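PDB 4QTN: nicotinamide riboside transporter PnuC from Neisseria mucosa ATCC 25996, which binds nicotinamide riboside, a form of vitamin B3, and probably transports it across the bacterial inner membrane as a homotrimer. Local coordinates for residues Trp6-Thr16 with Val55-Leu66. Sequence-based numbering, arbitrary orientation.
Sequences WWKRELFGGWT and VFVGKGKISNYL. With BOG (octyl beta-D-glucopyranoside), chain J; NNR (Nicotinamide riboside), chain I.
Helix 4-12 and the G13-T16 loop lie against the bend joining helices 41-59 and 64-80, nearest at E10 and S63, CA atoms 6.8 Å apart. E10, bent at chi2 (80°), brings OE2 to the S63 backbone, where S63 N donates to it at 2.8 Å from above the carboxylate plane. K61 extends to the C-terminal end of helix 4-12: its NZ binds E10 O (2.6 Å) above the carbonyl plane and G13 O (2.8 Å) on a lone pair, with T118 a further partner. A Schellman motif with G60 as C-prime residue (K61 N to F56 O) ends helix 41-59, and a type I turn, K61 to N64, leads into helix 64-80; V57 and N64 of segment 55-66 line the nicotinamide riboside pocket. The six-membered ring of W15 turns its edge to the face of F56, T-shaped, centroids 5.3 Å apart and planes at 67°, while W15 NE1 donates, near the ring plane, to L11 O within segment 6-16. W15 CZ3 meets V55 CG1 at 3.6 Å. K59 sends NZ to G14 O and forms a salt bridge with E19. W7 CH2 meets L66 CD2 obliquely (3.8 Å), and I62 CG2 abuts the W6 ring edge.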
loop_
_atom_site.group_PDB
_atom_site.type_symbol
_atom_site.label_atom_id
_atom_site.label_comp_id
_atom_site.label_asym_id
_atom_site.label_seq_id
_atom_site.Cartn_x
_atom_site.Cartn_y
_atom_site.Cartn_z
ATOM N N TRP C 6 -17.294 20.083 27.142
ATOM C CA TRP C 6 -15.964 19.661 26.755
ATOM C C TRP C 6 -16.018 18.437 25.881
ATOM O O TRP C 6 -15.368 18.383 24.840
ATOM C CB TRP C 6 -15.086 19.373 27.969
ATOM C CG TRP C 6 -13.669 19.078 27.571
ATOM C CD1 TRP C 6 -12.708 19.989 27.235
ATOM C CD2 TRP C 6 -13.068 17.781 27.398
ATOM N NE1 TRP C 6 -11.539 19.347 26.894
ATOM C CE2 TRP C 6 -11.731 17.993 26.985
ATOM C CE3 TRP C 6 -13.522 16.466 27.572
ATOM C CZ2 TRP C 6 -10.847 16.941 26.739
ATOM C CZ3 TRP C 6 -12.637 15.417 27.323
ATOM C CH2 TRP C 6 -11.314 15.666 26.921
ATOM N N TRP C 7 -16.778 17.441 26.310
ATOM C CA TRP C 7 -16.857 16.206 25.567
ATOM C C TRP C 7 -17.380 16.471 24.177
ATOM O O TRP C 7 -17.027 15.779 23.241
ATOM C CB TRP C 7 -17.736 15.194 26.286
ATOM C CG TRP C 7 -16.959 14.270 27.169
ATOM C CD1 TRP C 7 -17.129 14.074 28.516
ATOM C CD2 TRP C 7 -15.874 13.419 26.776
ATOM N NE1 TRP C 7 -16.226 13.146 28.979
ATOM C CE2 TRP C 7 -15.442 12.728 27.934
ATOM C CE3 TRP C 7 -15.233 13.161 25.552
ATOM C CZ2 TRP C 7 -14.389 11.806 27.907
ATOM C CZ3 TRP C 7 -14.184 12.242 25.530
ATOM C CH2 TRP C 7 -13.775 11.578 26.701
ATOM N N LYS C 8 -18.192 17.517 24.044
ATOM C CA LYS C 8 -18.774 17.885 22.755
ATOM C C LYS C 8 -17.684 18.395 21.814
ATOM O O LYS C 8 -17.669 18.062 20.641
ATOM C CB LYS C 8 -19.892 18.938 22.935
ATOM C CG LYS C 8 -20.880 19.045 21.766
ATOM C CD LYS C 8 -20.415 20.058 20.705
ATOM C CE LYS C 8 -21.201 19.922 19.393
ATOM N NZ LYS C 8 -20.551 20.590 18.217
ATOM N N ARG C 9 -16.751 19.168 22.361
ATOM C CA ARG C 9 -15.605 19.694 21.603
ATOM C C ARG C 9 -14.656 18.598 21.113
ATOM O O ARG C 9 -14.347 18.501 19.906
ATOM C CB ARG C 9 -14.818 20.663 22.469
ATOM C CG ARG C 9 -15.280 22.088 22.379
ATOM C CD ARG C 9 -14.332 22.974 23.130
ATOM N NE ARG C 9 -14.420 24.327 22.646
ATOM C CZ ARG C 9 -13.431 24.976 22.040
ATOM N NH1 ARG C 9 -12.238 24.402 21.863
ATOM N NH2 ARG C 9 -13.628 26.218 21.632
ATOM N N GLU C 10 -14.159 17.807 22.057
ATOM C CA GLU C 10 -13.246 16.743 21.746
ATOM C C GLU C 10 -13.771 15.815 20.646
ATOM O O GLU C 10 -13.037 15.473 19.729
ATOM C CB GLU C 10 -12.928 15.948 22.976
ATOM C CG GLU C 10 -11.726 15.076 22.795
ATOM C CD GLU C 10 -10.423 15.832 22.956
ATOM O OE1 GLU C 10 -10.458 17.031 23.315
ATOM O OE2 GLU C 10 -9.358 15.217 22.743
ATOM N N LEU C 11 -15.044 15.430 20.736
ATOM C CA LEU C 11 -15.608 14.412 19.843
ATOM C C LEU C 11 -15.998 14.949 18.484
ATOM O O LEU C 11 -15.969 14.221 17.499
ATOM C CB LEU C 11 -16.835 13.750 20.471
ATOM C CG LEU C 11 -16.716 12.798 21.661
ATOM C CD1 LEU C 11 -18.029 12.053 21.773
ATOM C CD2 LEU C 11 -15.555 11.818 21.513
ATOM N N PHE C 12 -16.421 16.197 18.434
ATOM C CA PHE C 12 -17.043 16.712 17.225
ATOM C C PHE C 12 -16.327 17.940 16.668
ATOM O O PHE C 12 -16.648 18.410 15.573
ATOM C CB PHE C 12 -18.541 16.993 17.459
ATOM C CG PHE C 12 -19.342 15.759 17.846
ATOM C CD1 PHE C 12 -19.797 14.871 16.873
ATOM C CD2 PHE C 12 -19.624 15.483 19.184
ATOM C CE1 PHE C 12 -20.515 13.737 17.228
ATOM C CE2 PHE C 12 -20.328 14.344 19.540
ATOM C CZ PHE C 12 -20.776 13.476 18.561
ATOM N N GLY C 13 -15.318 18.417 17.399
ATOM C CA GLY C 13 -14.686 19.698 17.105
ATOM C C GLY C 13 -13.546 19.599 16.123
ATOM O O GLY C 13 -12.630 18.799 16.296
ATOM N N GLY C 14 -13.608 20.417 15.082
ATOM C CA GLY C 14 -12.438 20.706 14.265
ATOM C C GLY C 14 -11.945 19.554 13.419
ATOM O O GLY C 14 -10.747 19.438 13.180
ATOM N N TRP C 15 -12.866 18.695 12.963
ATOM C CA TRP C 15 -12.565 17.746 11.869
ATOM C C TRP C 15 -12.733 18.416 10.534
ATOM O O TRP C 15 -13.721 19.142 10.314
ATOM C CB TRP C 15 -13.480 16.518 11.900
ATOM C CG TRP C 15 -13.502 15.791 13.168
ATOM C CD1 TRP C 15 -14.385 15.960 14.185
ATOM C CD2 TRP C 15 -12.634 14.734 13.561
ATOM N NE1 TRP C 15 -14.115 15.083 15.201
ATOM C CE2 TRP C 15 -13.042 14.315 14.844
ATOM C CE3 TRP C 15 -11.539 14.114 12.967
ATOM C CZ2 TRP C 15 -12.394 13.302 15.545
ATOM C CZ3 TRP C 15 -10.895 13.106 13.660
ATOM C CH2 TRP C 15 -11.329 12.709 14.943
ATOM N N THR C 16 -11.777 18.169 9.634
ATOM C CA THR C 16 -11.985 18.397 8.209
ATOM C C THR C 16 -13.042 17.436 7.674
ATOM O O THR C 16 -13.346 16.394 8.307
ATOM C CB THR C 16 -10.711 18.182 7.390
ATOM O OG1 THR C 16 -10.328 16.807 7.458
ATOM C CG2 THR C 16 -9.604 19.028 7.906
ATOM N N VAL C 55 -7.074 7.373 15.175
ATOM C CA VAL C 55 -7.497 8.538 14.402
ATOM C C VAL C 55 -7.349 9.808 15.257
ATOM O O VAL C 55 -6.873 10.835 14.780
ATOM C CB VAL C 55 -8.927 8.357 13.813
ATOM C CG1 VAL C 55 -9.603 9.695 13.532
ATOM C CG2 VAL C 55 -8.866 7.505 12.552
ATOM N N PHE C 56 -7.664 9.688 16.548
ATOM C CA PHE C 56 -7.503 10.796 17.507
ATOM C C PHE C 56 -6.032 11.168 17.792
ATOM O O PHE C 56 -5.711 12.357 17.940
ATOM C CB PHE C 56 -8.233 10.488 18.815
ATOM C CG PHE C 56 -9.705 10.711 18.748
ATOM C CD1 PHE C 56 -10.464 10.127 17.756
ATOM C CD2 PHE C 56 -10.339 11.505 19.684
ATOM C CE1 PHE C 56 -11.837 10.330 17.695
ATOM C CE2 PHE C 56 -11.708 11.717 19.629
ATOM C CZ PHE C 56 -12.457 11.125 18.632
ATOM N N VAL C 57 -5.146 10.160 17.888
ATOM C CA VAL C 57 -3.689 10.424 17.959
ATOM C C VAL C 57 -3.216 11.206 16.714
ATOM O O VAL C 57 -2.505 12.210 16.827
ATOM C CB VAL C 57 -2.855 9.123 18.133
ATOM C CG1 VAL C 57 -1.384 9.379 17.854
ATOM C CG2 VAL C 57 -3.025 8.571 19.526
ATOM N N GLY C 58 -3.661 10.769 15.542
ATOM C CA GLY C 58 -3.305 11.434 14.297
ATOM C C GLY C 58 -3.714 12.880 14.326
ATOM O O GLY C 58 -2.987 13.746 13.848
ATOM N N LYS C 59 -4.888 13.138 14.904
ATOM C CA LYS C 59 -5.404 14.499 15.089
ATOM C C LYS C 59 -4.666 15.247 16.209
ATOM O O LYS C 59 -4.633 16.485 16.237
ATOM C CB LYS C 59 -6.901 14.451 15.394
ATOM C CG LYS C 59 -7.789 14.700 14.197
ATOM C CD LYS C 59 -7.592 16.100 13.688
ATOM C CE LYS C 59 -8.910 16.802 13.476
ATOM N NZ LYS C 59 -8.676 18.068 12.724
ATOM N N GLY C 60 -4.082 14.484 17.125
ATOM C CA GLY C 60 -3.397 15.049 18.265
ATOM C C GLY C 60 -4.360 15.400 19.374
ATOM O O GLY C 60 -4.041 16.215 20.221
ATOM N N LYS C 61 -5.554 14.788 19.350
ATOM C CA LYS C 61 -6.576 14.985 20.404
ATOM C C LYS C 61 -6.278 14.165 21.658
ATOM O O LYS C 61 -5.868 13.000 21.571
ATOM C CB LYS C 61 -7.952 14.612 19.882
ATOM C CG LYS C 61 -8.452 15.511 18.783
ATOM C CD LYS C 61 -9.948 15.371 18.596
ATOM C CE LYS C 61 -10.482 16.504 17.743
ATOM N NZ LYS C 61 -11.616 17.208 18.409
ATOM N N ILE C 62 -6.537 14.758 22.822
ATOM C CA ILE C 62 -6.137 14.160 24.110
ATOM C C ILE C 62 -7.016 12.997 24.543
ATOM O O ILE C 62 -6.577 12.121 25.306
ATOM C CB ILE C 62 -6.119 15.198 25.237
ATOM C CG1 ILE C 62 -5.607 14.558 26.523
ATOM C CG2 ILE C 62 -7.509 15.807 25.431
ATOM C CD1 ILE C 62 -4.562 15.374 27.222
ATOM N N SER C 63 -8.262 13.002 24.068
ATOM C CA SER C 63 -9.243 11.979 24.429
ATOM C C SER C 63 -9.012 10.693 23.699
ATOM O O SER C 63 -9.847 9.816 23.745
ATOM C CB SER C 63 -10.650 12.451 24.112
ATOM O OG SER C 63 -10.855 12.469 22.707
ATOM N N ASN C 64 -7.904 10.600 22.976
ATOM C CA ASN C 64 -7.490 9.334 22.406
ATOM C C ASN C 64 -7.259 8.316 23.508
ATOM O O ASN C 64 -7.572 7.145 23.345
ATOM C CB ASN C 64 -6.223 9.493 21.539
ATOM C CG ASN C 64 -4.942 9.216 22.312
ATOM O OD1 ASN C 64 -4.506 8.058 22.439
ATOM N ND2 ASN C 64 -4.320 10.278 22.823
ATOM N N TYR C 65 -6.773 8.787 24.656
ATOM C CA TYR C 65 -6.269 7.894 25.702
ATOM C C TYR C 65 -7.342 7.049 26.377
ATOM O O TYR C 65 -7.101 5.881 26.710
ATOM C CB TYR C 65 -5.465 8.663 26.738
ATOM C CG TYR C 65 -4.111 9.098 26.238
ATOM C CD1 TYR C 65 -3.140 8.164 25.900
ATOM C CD2 TYR C 65 -3.803 10.446 26.106
ATOM C CE1 TYR C 65 -1.903 8.561 25.444
ATOM C CE2 TYR C 65 -2.565 10.853 25.656
ATOM C CZ TYR C 65 -1.617 9.910 25.327
ATOM O OH TYR C 65 -0.380 10.318 24.866
ATOM N N LEU C 66 -8.520 7.632 26.584
ATOM C CA LEU C 66 -9.633 6.880 27.123
ATOM C C LEU C 66 -10.016 5.719 26.198
ATOM O O LEU C 66 -10.128 4.570 26.641
ATOM C CB LEU C 66 -10.830 7.781 27.365
ATOM C CG LEU C 66 -12.115 7.021 27.701
ATOM C CD1 LEU C 66 -11.907 6.069 28.880
ATOM C CD2 LEU C 66 -13.259 7.989 27.969
HETATM C C1 BOG J . -18.121 18.542 11.863
HETATM O O1 BOG J . -17.890 17.227 11.498
HETATM C C2 BOG J . -16.791 19.256 12.063
HETATM O O2 BOG J . -16.010 18.640 13.156
HETATM C C3 BOG J . -17.007 20.689 12.396
HETATM O O3 BOG J . -15.698 21.312 12.597
HETATM C C4 BOG J . -17.767 21.419 11.336
HETATM O O4 BOG J . -18.134 22.724 11.819
HETATM C C5 BOG J . -19.030 20.685 10.826
HETATM O O5 BOG J . -18.946 19.187 10.787
HETATM C C6 BOG J . -19.290 21.162 9.442
HETATM O O6 BOG J . -20.673 21.040 9.124
HETATM C "C1'" BOG J . -18.084 16.254 12.558
HETATM C "C2'" BOG J . -17.277 14.969 12.182
HETATM C "C3'" BOG J . -17.523 13.880 13.198
HETATM C "C4'" BOG J . -16.844 12.573 12.684
HETATM C "C5'" BOG J . -17.008 11.426 13.727
HETATM C "C6'" BOG J . -16.278 11.801 15.042
HETATM C "C7'" BOG J . -17.186 11.517 16.264
HETATM C "C8'" BOG J . -16.843 10.126 16.905
HETATM O O2R NNR I . -2.222 4.930 21.784
HETATM C C2R NNR I . -2.183 3.809 20.740
HETATM C C3R NNR I . -2.575 2.476 21.388
HETATM O O3R NNR I . -2.248 2.504 22.705
HETATM C C4R NNR I . -1.731 1.432 20.690
HETATM C C5R NNR I . -2.488 0.758 19.472
HETATM O O5R NNR I . -1.503 0.059 18.638
HETATM O O4R NNR I . -0.668 2.064 20.279
HETATM C C1R NNR I . -0.989 3.639 20.256
HETATM N N1 NNR I . -0.873 4.153 18.878
HETATM C C2 NNR I . -0.857 3.280 17.780
HETATM C C6 NNR I . -0.787 5.508 18.659
HETATM C C5 NNR I . -0.691 6.001 17.335
HETATM C C4 NNR I . -0.658 5.135 16.263
HETATM C C3 NNR I . -0.755 3.791 16.466
HETATM C C7 NNR I . -0.759 2.872 15.257
HETATM O O7 NNR I . -0.420 1.731 15.356
HETATM N N7 NNR I . -1.191 3.381 13.983
#